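Local coordinates for protein nucleoporin NUP82 (Saccharomyces cerevisiae, PDB 3PBP) that serves as a structural component of the nuclear pore complex, its N-terminal domain, present here, containing the region that interacts with NUP116, at residues 76-80 and 91-95; 244-248 and 341-345. The protein carries 1 engineered substitution. One frame throughout, in Å; residues are numbered along the deposited sequence.

Interaction 1: 76-80 and 91-95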
ATOM      1  N   SER A  76      13.299  10.758 -11.372  1.00 48.29           N
ATOM      2  CA  SER A  76      13.855  11.401 -12.559  1.00 46.22           C
ATOM      3  C   SER A  76      14.475  12.734 -12.173  1.00 46.86           C
ATOM      4  O   SER A  76      15.317  13.264 -12.886  1.00 47.44           O
ATOM      5  CB  SER A  76      12.761  11.676 -13.567  1.00 45.65           C
ATOM      6  OG  SER A  76      11.943  12.730 -13.102  1.00 44.99           O
ATOM      7  N   GLY A  77      14.031  13.286 -11.048  1.00 48.75           N
ATOM      8  CA  GLY A  77      14.550  14.560 -10.578  1.00 48.20           C
ATOM      9  C   GLY A  77      13.949  15.760 -11.272  1.00 48.77           C
ATOM     10  O   GLY A  77      14.432  16.870 -11.120  1.00 48.94           O
ATOM     11  N   ASP A  78      12.878  15.552 -12.027  1.00 50.93           N
ATOM     12  CA  ASP A  78      12.267  16.659 -12.744  1.00 52.31           C
ATOM     13  C   ASP A  78      11.150  17.346 -11.966  1.00 53.35           C
ATOM     14  O   ASP A  78      10.800  18.498 -12.231  1.00 53.10           O
ATOM     15  CB  ASP A  78      11.760  16.168 -14.095  1.00 52.57           C
ATOM     16  CG  ASP A  78      12.870  15.555 -14.944  1.00 54.96           C
ATOM     17  OD1 ASP A  78      14.028  16.044 -14.880  1.00 54.27           O
ATOM     18  OD2 ASP A  78      12.584  14.587 -15.685  1.00 56.94           O
ATOM     19  N   LEU A  79      10.601  16.641 -10.985  1.00 53.06           N
ATOM     20  CA  LEU A  79       9.527  17.203 -10.194  1.00 51.86           C
ATOM     21  C   LEU A  79       9.715  17.083  -8.675  1.00 53.64           C
ATOM     22  O   LEU A  79      10.323  16.128  -8.163  1.00 53.95           O
ATOM     23  CB  LEU A  79       8.207  16.537 -10.561  1.00 48.71           C
ATOM     24  CG  LEU A  79       7.706  16.641 -11.985  1.00 46.95           C
ATOM     25  CD1 LEU A  79       6.291  16.053 -12.043  1.00 43.64           C
ATOM     26  CD2 LEU A  79       7.723  18.087 -12.421  1.00 44.14           C
ATOM     27  N   LEU A  80       9.172  18.077  -7.970  1.00 53.69           N
ATOM     28  CA  LEU A  80       9.181  18.123  -6.517  1.00 51.74           C
ATOM     29  C   LEU A  80       7.715  18.172  -6.080  1.00 52.27           C
ATOM     30  O   LEU A  80       6.858  18.742  -6.761  1.00 50.94           O
ATOM     31  CB  LEU A  80       9.900  19.366  -6.011  1.00 49.42           C
ATOM     32  CG  LEU A  80      11.413  19.384  -6.183  1.00 50.74           C
ATOM     33  CD1 LEU A  80      11.928  20.708  -5.648  1.00 48.07           C
ATOM     34  CD2 LEU A  80      12.067  18.203  -5.446  1.00 49.30           C
HETATM   35  N   MSE A  91       5.994  21.137  -8.236  1.00 60.78           N
HETATM   36  CA  MSE A  91       6.812  22.073  -8.984  1.00 61.33           C
HETATM   37  C   MSE A  91       7.827  21.395  -9.877  1.00 59.74           C
HETATM   38  O   MSE A  91       8.367  20.342  -9.543  1.00 59.57           O
HETATM   39  CB  MSE A  91       7.530  23.003  -8.028  1.00 65.53           C
HETATM   40  CG  MSE A  91       6.605  23.976  -7.368  1.00 73.48           C
HETATM   41 SE   MSE A  91       7.473  25.024  -5.998  1.00 91.13          SE
HETATM   42  CE  MSE A  91       5.938  25.393  -4.870  1.00 81.42           C
ATOM     43  N   GLU A  92       8.092  22.031 -11.010  1.00 57.71           N
ATOM     44  CA  GLU A  92       9.033  21.518 -11.984  1.00 56.67           C
ATOM     45  C   GLU A  92      10.396  22.162 -11.783  1.00 55.78           C
ATOM     46  O   GLU A  92      10.511  23.382 -11.829  1.00 55.86           O
ATOM     47  CB  GLU A  92       8.507  21.832 -13.384  1.00 57.78           C
ATOM     48  CG  GLU A  92       9.298  21.232 -14.523  1.00 62.41           C
ATOM     49  CD  GLU A  92       8.632  21.456 -15.870  1.00 65.08           C
ATOM     50  OE1 GLU A  92       8.626  22.607 -16.358  1.00 66.30           O
ATOM     51  OE2 GLU A  92       8.102  20.478 -16.443  1.00 67.05           O
ATOM     52  N   VAL A  93      11.426  21.356 -11.530  1.00 55.47           N
ATOM     53  CA  VAL A  93      12.779  21.900 -11.371  1.00 54.28           C
ATOM     54  C   VAL A  93      13.154  22.422 -12.763  1.00 55.70           C
ATOM     55  O   VAL A  93      13.153  21.669 -13.737  1.00 56.39           O
ATOM     56  CB  VAL A  93      13.776  20.821 -10.940  1.00 51.31           C
ATOM     57  CG1 VAL A  93      15.164  21.391 -10.915  1.00 50.61           C
ATOM     58  CG2 VAL A  93      13.406  20.303  -9.574  1.00 51.36           C
ATOM     59  N   PRO A  94      13.477  23.720 -12.874  1.00 55.46           N
ATOM     60  CA  PRO A  94      13.838  24.364 -14.143  1.00 55.41           C
ATOM     61  C   PRO A  94      15.137  23.929 -14.811  1.00 54.75           C
ATOM     62  O   PRO A  94      15.924  24.771 -15.235  1.00 56.21           O
ATOM     63  CB  PRO A  94      13.859  25.850 -13.784  1.00 55.13           C
ATOM     64  CG  PRO A  94      13.072  25.928 -12.498  1.00 55.46           C
ATOM     65  CD  PRO A  94      13.514  24.698 -11.786  1.00 54.65           C
ATOM     66  N   TRP A  95      15.368  22.628 -14.915  1.00 53.30           N
ATOM     67  CA  TRP A  95      16.589  22.155 -15.556  1.00 53.81           C
ATOM     68  C   TRP A  95      16.603  22.710 -16.970  1.00 56.69           C
ATOM     69  O   TRP A  95      15.613  22.586 -17.696  1.00 56.13           O
ATOM     70  CB  TRP A  95      16.619  20.624 -15.649  1.00 48.70           C
ATOM     71  CG  TRP A  95      16.630  19.910 -14.345  1.00 45.34           C
ATOM     72  CD1 TRP A  95      15.624  19.146 -13.818  1.00 43.04           C
ATOM     73  CD2 TRP A  95      17.708  19.861 -13.407  1.00 42.80           C
ATOM     74  NE1 TRP A  95      16.013  18.621 -12.609  1.00 42.29           N
ATOM     75  CE2 TRP A  95      17.286  19.046 -12.331  1.00 42.71           C
ATOM     76  CE3 TRP A  95      18.983  20.430 -13.368  1.00 39.60           C
ATOM     77  CZ2 TRP A  95      18.102  18.780 -11.234  1.00 41.85           C
ATOM     78  CZ3 TRP A  95      19.792  20.167 -12.283  1.00 41.05           C
ATOM     79  CH2 TRP A  95      19.347  19.350 -11.225  1.00 42.88           C
TER
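The indole NE1 of Trp95 donates to the backbone O of Gly77 over 2.8 Å, an almost straight bond (175° at the hydrogen) that lies in the plane of the ring but meets the carbonyl from above its own plane. Trp95 turns its CG away from its carbonyl carbon (chi1 -63°), which brings the pyrrole edge to that oxygen. Beside it, Asp78 OD1 stands 3.6 Å from Trp95 CD1, the carboxylate steeply inclined to the ring. OD1 also forms a long, weak ion pair with Arg34, the same arginine that makes a cation-pi contact with Trp95; Trp45 packs edge-to-face on that indole. Val93 N then donates to Asp78 O at 3.0 Å. Beyond it, strands 79-83 and 87-92 form an antiparallel hairpin at the centre of a four-stranded sheet, one blade of a beta-propeller. Leu79 and Glu92 are a non-hydrogen-bonded pair, with Leu79 CD2 resting 3.9 Å from Glu92 CB; Leu80 and Met91, a selenomethionine, follow as a hydrogen-bonded pair, each backbone N giving to the other's O at 2.9 Å. Leu80 CG also packs on Val93 CG2 at 4.0 Å, and Leu80 goes on to Val36 and Ile38 of strand 34-39. On the preceding turn, Ser76 OG accepts from Asp78 N in an ST turn.

Interaction 2: 244-248 and 341-345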
ATOM      1  N   ILE A 244     -12.738 -18.165  -9.800  1.00 65.60           N
ATOM      2  CA  ILE A 244     -12.429 -16.744  -9.644  1.00 63.34           C
ATOM      3  C   ILE A 244     -10.984 -16.446 -10.092  1.00 63.31           C
ATOM      4  O   ILE A 244     -10.735 -15.433 -10.760  1.00 63.39           O
ATOM      5  CB  ILE A 244     -12.633 -16.300  -8.183  1.00 61.80           C
ATOM      6  CG1 ILE A 244     -14.119 -16.412  -7.832  1.00 60.05           C
ATOM      7  CG2 ILE A 244     -12.134 -14.872  -7.982  1.00 59.15           C
ATOM      8  CD1 ILE A 244     -14.453 -16.083  -6.395  1.00 57.46           C
ATOM      9  N   VAL A 245     -10.047 -17.332  -9.738  1.00 61.49           N
ATOM     10  CA  VAL A 245      -8.646 -17.189 -10.126  1.00 59.61           C
ATOM     11  C   VAL A 245      -8.511 -17.278 -11.646  1.00 60.41           C
ATOM     12  O   VAL A 245      -7.868 -16.432 -12.278  1.00 60.41           O
ATOM     13  CB  VAL A 245      -7.770 -18.299  -9.503  1.00 57.82           C
ATOM     14  CG1 VAL A 245      -6.358 -18.246 -10.084  1.00 57.01           C
ATOM     15  CG2 VAL A 245      -7.716 -18.131  -8.017  1.00 55.94           C
ATOM     16  N   LYS A 246      -9.119 -18.314 -12.218  1.00 60.34           N
ATOM     17  CA  LYS A 246      -9.092 -18.549 -13.654  1.00 60.84           C
ATOM     18  C   LYS A 246      -9.552 -17.300 -14.405  1.00 59.79           C
ATOM     19  O   LYS A 246      -8.988 -16.925 -15.445  1.00 59.20           O
ATOM     20  CB  LYS A 246     -10.011 -19.721 -13.989  1.00 62.24           C
ATOM     21  CG  LYS A 246      -9.466 -20.683 -15.037  1.00 66.98           C
ATOM     22  CD  LYS A 246     -10.351 -21.914 -15.131  1.00 67.81           C
ATOM     23  CE  LYS A 246      -9.531 -23.166 -15.337  1.00 70.12           C
ATOM     24  NZ  LYS A 246     -10.246 -24.334 -14.742  1.00 71.95           N
ATOM     25  N   ARG A 247     -10.581 -16.656 -13.871  1.00 57.78           N
ATOM     26  CA  ARG A 247     -11.106 -15.454 -14.489  1.00 57.63           C
ATOM     27  C   ARG A 247     -10.048 -14.340 -14.511  1.00 57.53           C
ATOM     28  O   ARG A 247      -9.789 -13.722 -15.560  1.00 56.71           O
ATOM     29  CB  ARG A 247     -12.346 -14.987 -13.735  1.00 57.76           C
ATOM     30  CG  ARG A 247     -13.008 -13.809 -14.384  1.00 57.12           C
ATOM     31  CD  ARG A 247     -14.183 -13.327 -13.592  1.00 57.46           C
ATOM     32  NE  ARG A 247     -14.603 -12.029 -14.095  1.00 58.88           N
ATOM     33  CZ  ARG A 247     -14.673 -10.935 -13.352  1.00 57.81           C
ATOM     34  NH1 ARG A 247     -14.351 -10.995 -12.063  1.00 57.62           N
ATOM     35  NH2 ARG A 247     -15.048  -9.785 -13.904  1.00 57.44           N
ATOM     36  N   ASN A 248      -9.435 -14.096 -13.352  1.00 56.54           N
ATOM     37  CA  ASN A 248      -8.399 -13.071 -13.225  1.00 56.09           C
ATOM     38  C   ASN A 248      -7.211 -13.319 -14.157  1.00 55.56           C
ATOM     39  O   ASN A 248      -6.762 -12.404 -14.843  1.00 56.79           O
ATOM     40  CB  ASN A 248      -7.878 -12.984 -11.780  1.00 55.49           C
ATOM     41  CG  ASN A 248      -8.804 -12.208 -10.852  1.00 53.92           C
ATOM     42  OD1 ASN A 248      -9.613 -11.391 -11.286  1.00 52.68           O
ATOM     43  ND2 ASN A 248      -8.661 -12.448  -9.558  1.00 52.81           N
ATOM     44  N   ASN A 341     -11.619  -9.245  -1.026  1.00 62.64           N
ATOM     45  CA  ASN A 341     -10.821 -10.156  -0.223  1.00 62.86           C
ATOM     46  C   ASN A 341     -10.122 -11.220  -1.054  1.00 62.02           C
ATOM     47  O   ASN A 341      -9.985 -12.371  -0.635  1.00 61.25           O
ATOM     48  CB  ASN A 341     -11.709 -10.803   0.822  1.00 63.01           C
ATOM     49  CG  ASN A 341     -12.405  -9.777   1.667  1.00 65.73           C
ATOM     50  OD1 ASN A 341     -11.758  -9.045   2.425  1.00 65.57           O
ATOM     51  ND2 ASN A 341     -13.730  -9.686   1.529  1.00 66.05           N
ATOM     52  N   TYR A 342      -9.683 -10.829  -2.242  1.00 60.71           N
ATOM     53  CA  TYR A 342      -8.973 -11.753  -3.091  1.00 59.62           C
ATOM     54  C   TYR A 342      -7.620 -12.014  -2.461  1.00 59.75           C
ATOM     55  O   TYR A 342      -6.896 -11.098  -2.068  1.00 59.74           O
ATOM     56  CB  TYR A 342      -8.764 -11.166  -4.478  1.00 58.83           C
ATOM     57  CG  TYR A 342      -8.145 -12.123  -5.464  1.00 58.04           C
ATOM     58  CD1 TYR A 342      -8.790 -13.303  -5.825  1.00 58.98           C
ATOM     59  CD2 TYR A 342      -6.948 -11.817  -6.094  1.00 60.05           C
ATOM     60  CE1 TYR A 342      -8.262 -14.148  -6.796  1.00 59.27           C
ATOM     61  CE2 TYR A 342      -6.407 -12.653  -7.070  1.00 60.61           C
ATOM     62  CZ  TYR A 342      -7.071 -13.810  -7.416  1.00 61.02           C
ATOM     63  OH  TYR A 342      -6.559 -14.605  -8.409  1.00 62.76           O
ATOM     64  N   VAL A 343      -7.310 -13.283  -2.332  1.00 59.35           N
ATOM     65  CA  VAL A 343      -6.039 -13.713  -1.809  1.00 60.52           C
ATOM     66  C   VAL A 343      -5.721 -14.728  -2.883  1.00 60.78           C
ATOM     67  O   VAL A 343      -6.639 -15.219  -3.545  1.00 63.32           O
ATOM     68  CB  VAL A 343      -6.184 -14.426  -0.461  1.00 60.55           C
ATOM     69  CG1 VAL A 343      -4.915 -15.200  -0.174  1.00 64.22           C
ATOM     70  CG2 VAL A 343      -6.440 -13.425   0.641  1.00 59.23           C
ATOM     71  N   TYR A 344      -4.453 -15.032  -3.084  1.00 57.71           N
ATOM     72  CA  TYR A 344      -4.071 -16.008  -4.092  1.00 57.20           C
ATOM     73  C   TYR A 344      -2.644 -15.712  -4.425  1.00 56.51           C
ATOM     74  O   TYR A 344      -2.318 -14.703  -5.032  1.00 57.43           O
ATOM     75  CB  TYR A 344      -4.918 -15.936  -5.369  1.00 55.05           C
ATOM     76  CG  TYR A 344      -4.418 -16.921  -6.404  1.00 56.68           C
ATOM     77  CD1 TYR A 344      -4.485 -18.304  -6.177  1.00 56.12           C
ATOM     78  CD2 TYR A 344      -3.749 -16.478  -7.546  1.00 57.35           C
ATOM     79  CE1 TYR A 344      -3.879 -19.222  -7.054  1.00 54.60           C
ATOM     80  CE2 TYR A 344      -3.140 -17.384  -8.430  1.00 57.94           C
ATOM     81  CZ  TYR A 344      -3.205 -18.755  -8.173  1.00 56.62           C
ATOM     82  OH  TYR A 344      -2.552 -19.633  -9.017  1.00 55.37           O
ATOM     83  N   ASN A 345      -1.786 -16.609  -4.004  1.00 56.72           N
ATOM     84  CA  ASN A 345      -0.382 -16.428  -4.211  1.00 57.01           C
ATOM     85  C   ASN A 345       0.078 -15.140  -3.545  1.00 56.03           C
ATOM     86  O   ASN A 345       1.132 -14.590  -3.885  1.00 58.50           O
ATOM     87  CB  ASN A 345      -0.075 -16.470  -5.704  1.00 57.77           C
ATOM     88  CG  ASN A 345      -0.241 -17.865  -6.273  1.00 56.48           C
ATOM     89  OD1 ASN A 345      -0.661 -18.785  -5.566  1.00 54.52           O
ATOM     90  ND2 ASN A 345       0.084 -18.030  -7.548  1.00 56.29           N
TER
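Both tyrosines of the 341-345 loop set CG anti to the backbone N (chi1 -174° at Tyr342, 177° at Tyr344), which turns their rings from the loop toward helix 243-262, Tyr342 to meet Asn248 and Tyr344 to meet Val245. Asn248, with CG anti to its carbonyl carbon (chi1 -79°), brings its amide over one face of the Tyr342 ring. ND2 sits off-centre toward the phenol end, 3.0 Å from Tyr342 CZ, and the amide plane stands nearly perpendicular to the ring. No hydrogen bond joins Asn248 to the Tyr342 hydroxyl; that OH is instead hydrogen-bonded to Ser334. Val245 stands between the two tyrosines: CG2 touches both, at the edge of Tyr342 (3.7 Å from OH) and against Tyr344 CD1, while CG1 lies over a face of Tyr344 in a CH-pi contact, 3.8 Å from the ring centroid. The opposite face of Tyr344 carries CG of its neighbour Asn345. These residues join the first turn of helix 243-262 to the long loop between strands 323-329 and 347-355. Ile244 CG2 adds apolar packing at 4.1 Å from Tyr342 CE1. Were Tyr342 cut back to an alanine, the Asn248 amide would probably lose the ring it faces, Ser334 its hydroxyl partner, and a gap would open beside Val245 and Ile244. Arg247 forms a salt bridge with Asp338 of the same loop, and Val343 packs on Arg101 of the NUP116 chain.

How the interactions relate
Interactions 1 and 2 lie on opposite sides of the chain's centre, their own centres about 39 Å apart and their nearest atoms about 29 Å apart, so neither touches the other. They also follow in series along the chain, 76-80 with 91-95 closing before 244-248 opens. Their sequence spans differ: interaction 1 bridges a short hairpin within one sheet, whereas interaction 2 brings together a helix and a loop 93 residues apart. Both fall within residues 1-409, the region that interacts with NUP116, yet they stand differently to that partner: no other chain touches interaction 1, while NUP116 reaches the loop of interaction 2.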